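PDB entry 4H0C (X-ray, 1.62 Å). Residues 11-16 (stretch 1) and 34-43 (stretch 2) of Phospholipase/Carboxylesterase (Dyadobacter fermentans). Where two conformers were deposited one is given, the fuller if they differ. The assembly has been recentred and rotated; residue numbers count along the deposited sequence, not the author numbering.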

ATOM      1  N   ILE A  11      14.844  -6.193   2.189  1.00 21.22           N
ATOM      2  CA  ILE A  11      14.207  -5.048   2.849  1.00 21.20           C
ATOM      3  C   ILE A  11      15.213  -3.916   2.952  1.00 22.34           C
ATOM      4  O   ILE A  11      16.245  -4.051   3.611  1.00 27.35           O
ATOM      5  N   ILE A  12      14.898  -2.795   2.321  1.00 20.68           N
ATOM      6  CA  ILE A  12      15.760  -1.615   2.344  1.00 21.84           C
ATOM      7  C   ILE A  12      15.210  -0.622   3.364  1.00 21.66           C
ATOM      8  O   ILE A  12      14.008  -0.378   3.407  1.00 26.09           O
ATOM      9  N   THR A  13      16.080  -0.085   4.211  1.00 22.12           N
ATOM     10  CA  THR A  13      15.650   0.870   5.226  1.00 21.36           C
ATOM     11  C   THR A  13      16.266   2.256   5.001  1.00 23.44           C
ATOM     12  O   THR A  13      17.363   2.381   4.436  1.00 26.97           O
ATOM     13  N   SER A  14      15.561   3.280   5.469  1.00 21.77           N
ATOM     14  CA  SER A  14      15.977   4.678   5.395  1.00 19.31           C
ATOM     15  C   SER A  14      15.268   5.476   6.516  1.00 18.61           C
ATOM     16  O   SER A  14      14.646   4.898   7.422  1.00 18.41           O
ATOM     17  N   GLY A  15      15.353   6.801   6.452  1.00 18.67           N
ATOM     18  CA  GLY A  15      14.666   7.657   7.433  1.00 20.48           C
ATOM     19  C   GLY A  15      15.295   7.564   8.810  1.00 18.22           C
ATOM     20  O   GLY A  15      16.514   7.400   8.924  1.00 20.29           O
ATOM     21  N   VAL A  16      14.468   7.640   9.854  1.00 16.42           N
ATOM     22  CA  VAL A  16      14.945   7.625  11.243  1.00 16.64           C
ATOM     23  C   VAL A  16      15.378   6.216  11.653  1.00 16.63           C
ATOM     24  O   VAL A  16      14.628   5.264  11.466  1.00 15.64           O
ATOM     25  N   THR A  34      11.590  -0.187  -7.934  1.00 18.19           N
ATOM     26  CA  THR A  34      12.545  -0.637  -6.923  1.00 18.17           C
ATOM     27  C   THR A  34      12.274   0.013  -5.602  1.00 17.40           C
ATOM     28  O   THR A  34      11.667   1.095  -5.537  1.00 17.32           O
ATOM     29  N   ALA A  35      12.743  -0.639  -4.537  1.00 16.56           N
ATOM     30  CA  ALA A  35      12.675  -0.051  -3.200  1.00 19.64           C
ATOM     31  C   ALA A  35      13.388   1.302  -3.115  1.00 22.35           C
ATOM     32  O   ALA A  35      12.851   2.262  -2.516  1.00 21.83           O
ATOM     33  N   ALA A  36      14.590   1.386  -3.698  1.00 22.34           N
ATOM     34  CA  ALA A  36      15.342   2.657  -3.681  1.00 26.76           C
ATOM     35  C   ALA A  36      14.546   3.798  -4.329  1.00 26.34           C
ATOM     36  O   ALA A  36      14.598   4.936  -3.849  1.00 29.58           O
ATOM     37  N   ASP A  37      13.841   3.474  -5.423  0.50 26.25           N
ATOM     38  CA  ASP A  37      12.953   4.406  -6.125  0.50 27.90           C
ATOM     39  C   ASP A  37      11.928   4.964  -5.146  0.50 24.88           C
ATOM     40  O   ASP A  37      11.935   6.157  -4.838  0.50 23.90           O
ATOM     41  N   ILE A  38      11.060   4.080  -4.658  1.00 22.37           N
ATOM     42  CA  ILE A  38       9.908   4.465  -3.831  1.00 20.15           C
ATOM     43  C   ILE A  38      10.322   5.257  -2.587  1.00 20.30           C
ATOM     44  O   ILE A  38       9.623   6.180  -2.176  1.00 19.00           O
ATOM     45  N   ILE A  39      11.475   4.912  -2.007  1.00 18.83           N
ATOM     46  CA  ILE A  39      12.002   5.653  -0.849  1.00 19.75           C
ATOM     47  C   ILE A  39      12.239   7.129  -1.178  1.00 18.62           C
ATOM     48  O   ILE A  39      12.056   7.998  -0.319  1.00 20.64           O
ATOM     49  N   SER A  40      12.597   7.423  -2.423  1.00 20.64           N
ATOM     50  CA  SER A  40      12.877   8.814  -2.782  1.00 21.86           C
ATOM     51  C   SER A  40      11.639   9.719  -2.640  1.00 21.36           C
ATOM     52  O   SER A  40      11.761  10.954  -2.693  1.00 21.92           O
ATOM     53  N   LEU A  41      10.455   9.121  -2.466  1.00 19.64           N
ATOM     54  CA  LEU A  41       9.249   9.932  -2.193  1.00 20.95           C
ATOM     55  C   LEU A  41       9.356  10.664  -0.857  1.00 18.18           C
ATOM     56  O   LEU A  41       8.592  11.591  -0.604  1.00 19.56           O
ATOM     57  N   GLN A  42      10.308  10.268  -0.012  1.00 17.89           N
ATOM     58  CA  GLN A  42      10.515  10.979   1.254  1.00 18.48           C
ATOM     59  C   GLN A  42      10.985  12.423   1.019  1.00 18.99           C
ATOM     60  O   GLN A  42      10.945  13.244   1.927  1.00 21.52           O
ATOM     61  N   LYS A  43      11.409  12.720  -0.202  1.00 19.07           N
ATOM     62  CA  LYS A  43      11.818  14.076  -0.569  1.00 19.54           C
ATOM     63  C   LYS A  43      10.631  15.037  -0.670  1.00 19.25           C
ATOM     64  O   LYS A  43      10.818  16.249  -0.597  1.00 22.49           O
TER

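Strand 11-15 runs alongside the helix that begins at Ala-35, their N-to-C directions differing by 24° and their axes approaching to 9.2 Å. The contact is modest, burying 248 Å² summed over both sides, and its strand side chains come from alternate residues, Ile-12 and Ser-14, as expected for an extended chain with one face turned to its partner, with the backbone of Gly-15 adding a little at the end.

Ile-11 directs its CA-to-CB bond away from the helix and takes no part in the packing. Ile-12 points toward it and contributes the largest area of any residue here. With chi1 in m and chi2 in t, its two branches reach different neighbours: CD1 lies 3.4 Å from CB of Ala-35, whereas CG2 lies 3.5 Å from CD1 of Ile-39. The side chain thus spans a full turn of helix, resting on two residues that both point toward the strand. The small methyl of Ala-35 goes with a close backbone approach, the CA atoms of Ile-12 and Ala-35 being 6.5 Å apart. This end of the helix is capped by Thr-34, whose side chain, in the p rotamer, accepts a hydrogen bond at OG1 from N of Asp-37 (3.1 Å).

Thr-13 again points away, and Ser-14 returns to the helix-facing side. Its CB packs 3.8 Å from CG2 of Ile-39, so that Ile-39, buried and also in the m, t conformation, packs against both Ile-12 and Ser-14, its CD1 lying near both. The hydroxyl of Ser-14, with chi1 in t, turns to a polar partner further along stretch 2. Gln-42 NE2 donates to Ser-14 OG at 3.1 Å with an N-H...acceptor angle of 164°, a nearly straight bond and the one direct hydrogen bond between the stretches. Gln-42 lies in the 3-10 segment 40-43; its p, t arrangement of chi1 and chi2 extends the side chain across to the strand, and chi3 of -57° sets the orientation of the amide.

At Gly-15 the contact passes from direct to water-mediated. The backbone N is 4.3 Å from Gln-42 OE1, too far for a hydrogen bond, and water 1 bridges the gap: it accepts from Gly-15 N at 3.0 Å and donates to Gln-42 OE1 at 3.1 Å. The two ends of one amide therefore serve successive strand residues, NE2 directly and OE1 through solvent. The positive phi of Gly-15, 70°, is a conformation that favours glycine. Val-16, beyond the strand, is out of reach of stretch 2.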

ATOM      1  CB  ILE A  11      13.680  -5.396   4.269  1.00 21.55           C
ATOM      2  CG1 ILE A  11      12.630  -6.522   4.217  1.00 22.18           C
ATOM      3  CG2 ILE A  11      13.070  -4.160   4.920  1.00 24.86           C
ATOM      4  CD1 ILE A  11      12.457  -7.291   5.521  1.00 27.85           C
ATOM      5  CB  ILE A  12      15.841  -1.022   0.923  1.00 28.20           C
ATOM      6  CG1 ILE A  12      16.659  -1.973   0.048  1.00 32.31           C
ATOM      7  CG2 ILE A  12      16.471   0.359   0.916  1.00 32.51           C
ATOM      8  CD1 ILE A  12      16.540  -1.715  -1.433  1.00 38.34           C
ATOM      9  CB  THR A  13      15.962   0.378   6.654  1.00 24.65           C
ATOM     10  OG1 THR A  13      17.376   0.236   6.798  1.00 29.73           O
ATOM     11  CG2 THR A  13      15.283  -0.975   6.935  1.00 24.68           C
ATOM     12  CB  SER A  14      15.612   5.245   4.018  1.00 22.27           C
ATOM     13  OG  SER A  14      16.125   6.563   3.845  1.00 22.03           O
ATOM     14  CB  VAL A  16      13.829   8.094  12.208  1.00 13.31           C
ATOM     15  CG1 VAL A  16      14.348   8.195  13.645  1.00 16.65           C
ATOM     16  CG2 VAL A  16      13.207   9.405  11.718  1.00 16.38           C
ATOM     17  CB  THR A  34      14.026  -0.351  -7.320  1.00 19.72           C
ATOM     18  OG1 THR A  34      14.250   1.062  -7.351  1.00 24.32           O
ATOM     19  CG2 THR A  34      14.373  -0.956  -8.687  1.00 22.79           C
ATOM     20  CB  ALA A  35      13.248  -1.011  -2.183  1.00 23.60           C
ATOM     21  CB  ALA A  36      16.713   2.515  -4.337  1.00 31.25           C
ATOM     22  CB  ASP A  37      12.183   3.709  -7.258  0.50 29.27           C
ATOM     23  CG  ASP A  37      13.036   3.404  -8.477  0.50 32.29           C
ATOM     24  OD1 ASP A  37      14.047   4.102  -8.699  0.50 33.85           O
ATOM     25  OD2 ASP A  37      12.676   2.458  -9.228  0.50 30.33           O
ATOM     26  CB  ILE A  38       8.966   3.260  -3.504  1.00 19.53           C
ATOM     27  CG1 ILE A  38       7.524   3.727  -3.193  1.00 20.27           C
ATOM     28  CG2 ILE A  38       9.505   2.378  -2.360  1.00 18.56           C
ATOM     29  CD1 ILE A  38       6.779   4.360  -4.343  1.00 23.17           C
ATOM     30  CB  ILE A  39      13.268   4.994  -0.293  1.00 20.40           C
ATOM     31  CG1 ILE A  39      12.866   3.712   0.429  1.00 19.62           C
ATOM     32  CG2 ILE A  39      14.029   5.936   0.633  1.00 26.68           C
ATOM     33  CD1 ILE A  39      14.035   2.884   0.929  1.00 27.90           C
ATOM     34  CB  SER A  40      13.489   8.926  -4.170  1.00 26.81           C
ATOM     35  OG  SER A  40      12.547   8.557  -5.149  1.00 27.63           O
ATOM     36  CB  LEU A  41       7.956   9.113  -2.250  1.00 20.92           C
ATOM     37  CG  LEU A  41       7.416   8.769  -3.650  1.00 23.04           C
ATOM     38  CD1 LEU A  41       6.342   7.700  -3.581  1.00 24.40           C
ATOM     39  CD2 LEU A  41       6.914   9.983  -4.429  1.00 28.82           C
ATOM     40  CB  GLN A  42      11.508  10.238   2.140  1.00 19.45           C
ATOM     41  CG  GLN A  42      12.957  10.354   1.688  1.00 17.59           C
ATOM     42  CD  GLN A  42      13.861   9.596   2.633  1.00 22.03           C
ATOM     43  OE1 GLN A  42      13.877   9.863   3.823  1.00 25.33           O
ATOM     44  NE2 GLN A  42      14.612   8.648   2.109  1.00 27.93           N
ATOM     45  CB  LYS A  43      12.622  14.078  -1.866  1.00 23.67           C
ATOM     46  CG  LYS A  43      14.011  13.473  -1.722  1.00 32.84           C
ATOM     47  CD  LYS A  43      14.677  13.383  -3.080  1.00 44.70           C
ATOM     48  CE  LYS A  43      15.900  12.485  -3.046  1.00 52.33           C
ATOM     49  NZ  LYS A  43      16.328  12.152  -4.430  1.00 57.08           N
TER
HETATM   50  O   HOH W   1      16.565   9.241   5.255  1.00 34.35           O